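Side-chain contacts in 2-polyprenyl-6-methoxyphenol hydroxylase-like FAD-dependent oxidoreductase (Streptomyces sp. NRRL 11266, PDB 6UI5), which binds flavin-adenine dinucleotide and resembles the FAD-dependent aromatic-ring hydroxylases, with a Rossmann-type FAD domain followed by a thioredoxin-like C-terminal region: residues Q411-A415 with D416-G420; V421-T424 with L425-G428. All coordinates share one frame; numbering follows the deposited sequence.

Contact 1: residues Q411-A415 with D416-G420; sequences QIKTA and DGDMG
Ile-412 and Met-419 face each other across two antiparallel strands, their side chains lying alongside one another and pointing the same way. The terminal carbon CD1 of Ile-412 comes 4.0 Å from CG of Met-419, and the same CD1 is 4.1 Å from Met-419 SD. Both chains leave the backbone with the gamma atom tucked between N and the carbonyl carbon (chi1 65° for CG1 of Ile-412, 81° for CG of Met-419), which sets them in step on one face of the hairpin. Beneath them the backbones are tied in both directions: Ile-412 N gives a nearly linear bond of 2.9 Å to Met-419 O, while Met-419 N returns a longer, more bent one of 3.3 Å to Ile-412 O. This is a beta hairpin, strands 411-414 and 417-420 joined by a type I turn from Thr-414 to Gly-417, and Ile-412 and Thr-414 turn their side chains onto Val-454 of the neighbouring strand 451-455. Lys-413 and Asp-418 occupy the other, exposed face. Here OD1 of Asp-418 rests against the base of the lysine, 3.3 Å from Lys-413 CB, whereas the long chain carries NZ off to 5.8 Å from that same OD1; the opposite charges form no salt bridge, and any attraction is probably weak. Gln-411 bends at its second torsion and its side chain crosses that of Asp-418 at about a right angle, NE2 lying 3.7 Å from Asp-418 CB, with the amide and carboxylate planes 88° apart. At the turn, the methyl CG2 of Thr-414 lies against Asp-416 N, 3.1 Å away, and Thr-414 N donates to Gly-417 O. The amide of Gly-420 goes to Glu-423 OE1.

Contact 2: residues V421-T424 with L425-G428; sequences VAET and LQSG
The amide of Gln-426 and the carboxylate of Glu-423 lie side by side, pointing the same way with their planes 23° apart. One face of the amide is laid over the backbone of Glu-423: the carbonyl O of Glu-423 stands 3.6 Å from Gln-426 CD, and the same face has Glu-423 CB over its nitrogen end, 3.6 Å from Gln-426 NE2. The carboxylate is held at one oxygen, OE1, by the backbone N of Gly-420. Gln-426 N also reaches Glu-423 O, at 3.2 Å. On the buried side, Thr-424 turns OG1 into the position between N and the carbonyl carbon (chi1 67°), where it bonds Val-421 O at 3.0 Å in the carbonyl plane; Thr-424 N grips the same oxygen. Leu-425 runs CD1 back to 3.8 Å from Ala-422 O, which also takes a weak bond from Leu-425 N, and packs on Val-431. Ser-427 OG is hydrogen-bonded to Asp-452 OD2. Successive bonds from an amide to the carbonyl three residues earlier, at Thr-424, Leu-425 (weakly) and Gln-426, are the mark of 3-10-like turns, and here they lead from strand 417-420 towards strand 430-434.

Contact 1 and contact 2 follow directly along the chain, hairpin 411-420 first and the 3-10-like turns of 421-428 next, with centres about 12 Å apart. They meet where the Ile-412 and Met-419 face of the hairpin lies on those turns: Met-419 CE is 3.4 Å from Thr-424 N, and Ile-412 CD1 is 4.2 Å from Thr-424 CG2. Both belong to the thioredoxin-like C-terminal region. The hairpin sits beside strand 451-455 at the surface, and the turns pack on strand 430-434 while also touching Gln-56 and Arg-57 of the FAD-binding part, so this continuous segment runs from the protein's periphery to the meeting of those two regions.

Contact 1: residues Q411-A415 with D416-G420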
ATOM      1  N   GLN A 411      30.957 -13.768  -8.425  1.00 64.81           N
ATOM      2  CA  GLN A 411      32.221 -14.025  -9.094  1.00 69.20           C
ATOM      3  C   GLN A 411      31.998 -14.808 -10.378  1.00 67.74           C
ATOM      4  O   GLN A 411      31.208 -15.755 -10.418  1.00 73.73           O
ATOM      5  CB  GLN A 411      33.146 -14.820  -8.176  1.00 75.95           C
ATOM      6  CG  GLN A 411      33.726 -14.008  -7.067  1.00 84.46           C
ATOM      7  CD  GLN A 411      34.582 -12.907  -7.613  1.00 93.60           C
ATOM      8  OE1 GLN A 411      34.100 -11.801  -7.861  1.00 93.75           O
ATOM      9  NE2 GLN A 411      35.863 -13.202  -7.828  1.00 95.58           N
ATOM     10  N   ILE A 412      32.709 -14.435 -11.432  1.00 61.43           N
ATOM     11  CA  ILE A 412      32.819 -15.317 -12.577  1.00 68.16           C
ATOM     12  C   ILE A 412      34.295 -15.546 -12.859  1.00 72.89           C
ATOM     13  O   ILE A 412      35.074 -14.593 -12.957  1.00 67.19           O
ATOM     14  CB  ILE A 412      32.067 -14.779 -13.808  1.00 67.51           C
ATOM     15  CG1 ILE A 412      32.668 -13.498 -14.299  1.00 55.79           C
ATOM     16  CG2 ILE A 412      30.566 -14.598 -13.511  1.00 70.47           C
ATOM     17  CD1 ILE A 412      33.494 -13.721 -15.467  1.00 56.68           C
ATOM     18  N   LYS A 413      34.679 -16.815 -12.984  1.00 72.20           N
ATOM     19  CA  LYS A 413      36.075 -17.206 -13.068  1.00 67.33           C
ATOM     20  C   LYS A 413      36.447 -17.525 -14.513  1.00 61.81           C
ATOM     21  O   LYS A 413      35.871 -18.423 -15.121  1.00 66.50           O
ATOM     22  CB  LYS A 413      36.334 -18.402 -12.155  1.00 66.53           C
ATOM     23  CG  LYS A 413      35.826 -18.206 -10.739  1.00 66.49           C
ATOM     24  CD  LYS A 413      35.990 -19.493  -9.951  1.00 75.80           C
ATOM     25  CE  LYS A 413      35.851 -19.288  -8.454  1.00 85.64           C
ATOM     26  NZ  LYS A 413      34.483 -18.799  -8.061  1.00 89.77           N
ATOM     27  N   THR A 414      37.413 -16.796 -15.049  1.00 64.85           N
ATOM     28  CA  THR A 414      37.902 -16.963 -16.406  1.00 64.09           C
ATOM     29  C   THR A 414      39.240 -17.700 -16.350  1.00 70.33           C
ATOM     30  O   THR A 414      39.864 -17.803 -15.286  1.00 69.39           O
ATOM     31  CB  THR A 414      38.002 -15.581 -17.087  1.00 60.41           C
ATOM     32  OG1 THR A 414      36.678 -15.139 -17.458  1.00 60.27           O
ATOM     33  CG2 THR A 414      38.890 -15.562 -18.307  1.00 67.57           C
ATOM     34  N   ALA A 415      39.633 -18.298 -17.483  1.00 69.67           N
ATOM     35  CA  ALA A 415      40.964 -18.886 -17.547  1.00 75.85           C
ATOM     36  C   ALA A 415      42.066 -17.834 -17.447  1.00 90.84           C
ATOM     37  O   ALA A 415      43.229 -18.203 -17.252  1.00 94.33           O
ATOM     38  CB  ALA A 415      41.135 -19.705 -18.832  1.00 59.61           C
ATOM     39  N   ASP A 416      41.729 -16.543 -17.563  1.00 93.21           N
ATOM     40  CA  ASP A 416      42.686 -15.449 -17.437  1.00 89.90           C
ATOM     41  C   ASP A 416      42.565 -14.702 -16.117  1.00 79.59           C
ATOM     42  O   ASP A 416      43.348 -13.780 -15.869  1.00 84.39           O
ATOM     43  CB  ASP A 416      42.538 -14.471 -18.608  1.00 93.52           C
ATOM     44  CG  ASP A 416      42.813 -15.130 -19.954  1.00108.15           C
ATOM     45  OD1 ASP A 416      41.840 -15.385 -20.693  1.00117.96           O
ATOM     46  OD2 ASP A 416      43.995 -15.415 -20.270  1.00108.12           O
ATOM     47  N   GLY A 417      41.625 -15.091 -15.262  1.00 72.51           N
ATOM     48  CA  GLY A 417      41.504 -14.569 -13.913  1.00 70.54           C
ATOM     49  C   GLY A 417      40.048 -14.463 -13.511  1.00 75.99           C
ATOM     50  O   GLY A 417      39.170 -14.599 -14.367  1.00 72.52           O
ATOM     51  N   ASP A 418      39.775 -14.224 -12.227  1.00 78.19           N
ATOM     52  CA  ASP A 418      38.431 -13.971 -11.715  1.00 71.16           C
ATOM     53  C   ASP A 418      38.121 -12.479 -11.705  1.00 68.17           C
ATOM     54  O   ASP A 418      39.020 -11.634 -11.706  1.00 74.24           O
ATOM     55  CB  ASP A 418      38.279 -14.520 -10.296  1.00 77.01           C
ATOM     56  CG  ASP A 418      38.943 -15.853 -10.126  1.00 92.42           C
ATOM     57  OD1 ASP A 418      38.891 -16.652 -11.083  1.00 99.77           O
ATOM     58  OD2 ASP A 418      39.524 -16.097  -9.050  1.00102.85           O
ATOM     59  N   MET A 419      36.827 -12.171 -11.671  1.00 60.08           N
ATOM     60  CA  MET A 419      36.304 -10.811 -11.654  1.00 68.24           C
ATOM     61  C   MET A 419      34.824 -10.890 -11.305  1.00 61.38           C
ATOM     62  O   MET A 419      34.206 -11.945 -11.439  1.00 56.26           O
ATOM     63  CB  MET A 419      36.489 -10.116 -13.004  1.00 80.12           C
ATOM     64  CG  MET A 419      35.416 -10.503 -14.007  1.00 90.04           C
ATOM     65  SD  MET A 419      35.951 -10.414 -15.722  1.00100.84           S
ATOM     66  CE  MET A 419      35.861  -8.666 -16.061  1.00101.08           C
ATOM     67  N   GLY A 420      34.264  -9.771 -10.834  1.00 51.94           N
ATOM     68  CA  GLY A 420      32.830  -9.692 -10.672  1.00 39.14           C
ATOM     69  C   GLY A 420      32.163  -9.489 -12.014  1.00 61.29           C
ATOM     70  O   GLY A 420      32.787  -9.044 -12.975  1.00 64.03           O
TER

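Contact 2: residues V421-T424 with L425-G428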
ATOM      1  N   VAL A 421      30.876  -9.836 -12.107  1.00 54.01           N
ATOM      2  CA  VAL A 421      30.262  -9.847 -13.429  1.00 48.90           C
ATOM      3  C   VAL A 421      30.066  -8.429 -13.967  1.00 61.93           C
ATOM      4  O   VAL A 421      30.179  -8.205 -15.180  1.00 67.11           O
ATOM      5  CB  VAL A 421      28.948 -10.652 -13.421  1.00 47.64           C
ATOM      6  CG1 VAL A 421      27.906  -9.999 -12.522  1.00 44.48           C
ATOM      7  CG2 VAL A 421      28.419 -10.807 -14.858  1.00 45.48           C
ATOM      8  N   ALA A 422      29.812  -7.443 -13.096  1.00 60.07           N
ATOM      9  CA  ALA A 422      29.721  -6.070 -13.596  1.00 58.42           C
ATOM     10  C   ALA A 422      31.010  -5.639 -14.290  1.00 56.76           C
ATOM     11  O   ALA A 422      30.964  -4.841 -15.232  1.00 67.01           O
ATOM     12  CB  ALA A 422      29.370  -5.087 -12.467  1.00 48.64           C
ATOM     13  N   GLU A 423      32.157  -6.178 -13.879  1.00 49.22           N
ATOM     14  CA  GLU A 423      33.417  -5.811 -14.526  1.00 57.63           C
ATOM     15  C   GLU A 423      33.509  -6.212 -16.012  1.00 62.69           C
ATOM     16  O   GLU A 423      34.296  -5.595 -16.748  1.00 58.17           O
ATOM     17  CB  GLU A 423      34.589  -6.424 -13.756  1.00 63.45           C
ATOM     18  CG  GLU A 423      34.635  -6.009 -12.290  1.00 82.10           C
ATOM     19  CD  GLU A 423      35.768  -6.686 -11.512  1.00 96.71           C
ATOM     20  OE1 GLU A 423      35.497  -7.224 -10.416  1.00 94.28           O
ATOM     21  OE2 GLU A 423      36.929  -6.683 -11.993  1.00102.31           O
ATOM     22  N   THR A 424      32.754  -7.226 -16.478  1.00 51.78           N
ATOM     23  CA  THR A 424      32.886  -7.637 -17.878  1.00 46.41           C
ATOM     24  C   THR A 424      32.364  -6.576 -18.831  1.00 48.73           C
ATOM     25  O   THR A 424      32.793  -6.524 -19.989  1.00 58.31           O
ATOM     26  CB  THR A 424      32.144  -8.956 -18.162  1.00 56.28           C
ATOM     27  OG1 THR A 424      30.729  -8.759 -18.036  1.00 48.46           O
ATOM     28  CG2 THR A 424      32.588 -10.059 -17.232  1.00 38.10           C
ATOM     29  N   LEU A 425      31.425  -5.743 -18.387  1.00 50.94           N
ATOM     30  CA  LEU A 425      30.925  -4.635 -19.206  1.00 64.39           C
ATOM     31  C   LEU A 425      31.863  -3.403 -19.262  1.00 56.02           C
ATOM     32  O   LEU A 425      31.465  -2.388 -19.844  1.00 56.87           O
ATOM     33  CB  LEU A 425      29.541  -4.197 -18.712  1.00 59.49           C
ATOM     34  CG  LEU A 425      28.439  -5.271 -18.750  1.00 53.69           C
ATOM     35  CD1 LEU A 425      27.918  -5.652 -17.340  1.00 39.43           C
ATOM     36  CD2 LEU A 425      27.294  -4.813 -19.606  1.00 64.70           C
ATOM     37  N   GLN A 426      33.095  -3.455 -18.745  1.00 47.35           N
ATOM     38  CA  GLN A 426      33.896  -2.225 -18.708  1.00 52.93           C
ATOM     39  C   GLN A 426      34.358  -1.774 -20.079  1.00 58.82           C
ATOM     40  O   GLN A 426      34.729  -0.605 -20.228  1.00 65.37           O
ATOM     41  CB  GLN A 426      35.125  -2.380 -17.811  1.00 43.04           C
ATOM     42  CG  GLN A 426      34.740  -2.504 -16.357  1.00 55.37           C
ATOM     43  CD  GLN A 426      35.926  -2.622 -15.438  1.00 64.01           C
ATOM     44  OE1 GLN A 426      37.049  -2.289 -15.809  1.00 82.58           O
ATOM     45  NE2 GLN A 426      35.677  -3.068 -14.214  1.00 66.15           N
ATOM     46  N   SER A 427      34.369  -2.658 -21.076  1.00 52.18           N
ATOM     47  CA  SER A 427      34.734  -2.215 -22.420  1.00 57.21           C
ATOM     48  C   SER A 427      33.682  -1.300 -23.054  1.00 57.70           C
ATOM     49  O   SER A 427      33.927  -0.747 -24.137  1.00 55.79           O
ATOM     50  CB  SER A 427      34.981  -3.429 -23.309  1.00 63.83           C
ATOM     51  OG  SER A 427      33.897  -4.343 -23.216  1.00 81.01           O
ATOM     52  N   GLY A 428      32.528  -1.123 -22.413  1.00 48.97           N
ATOM     53  CA  GLY A 428      31.431  -0.383 -22.993  1.00 56.47           C
ATOM     54  C   GLY A 428      30.542  -1.166 -23.944  1.00 60.34           C
ATOM     55  O   GLY A 428      29.586  -0.591 -24.489  1.00 70.36           O
TER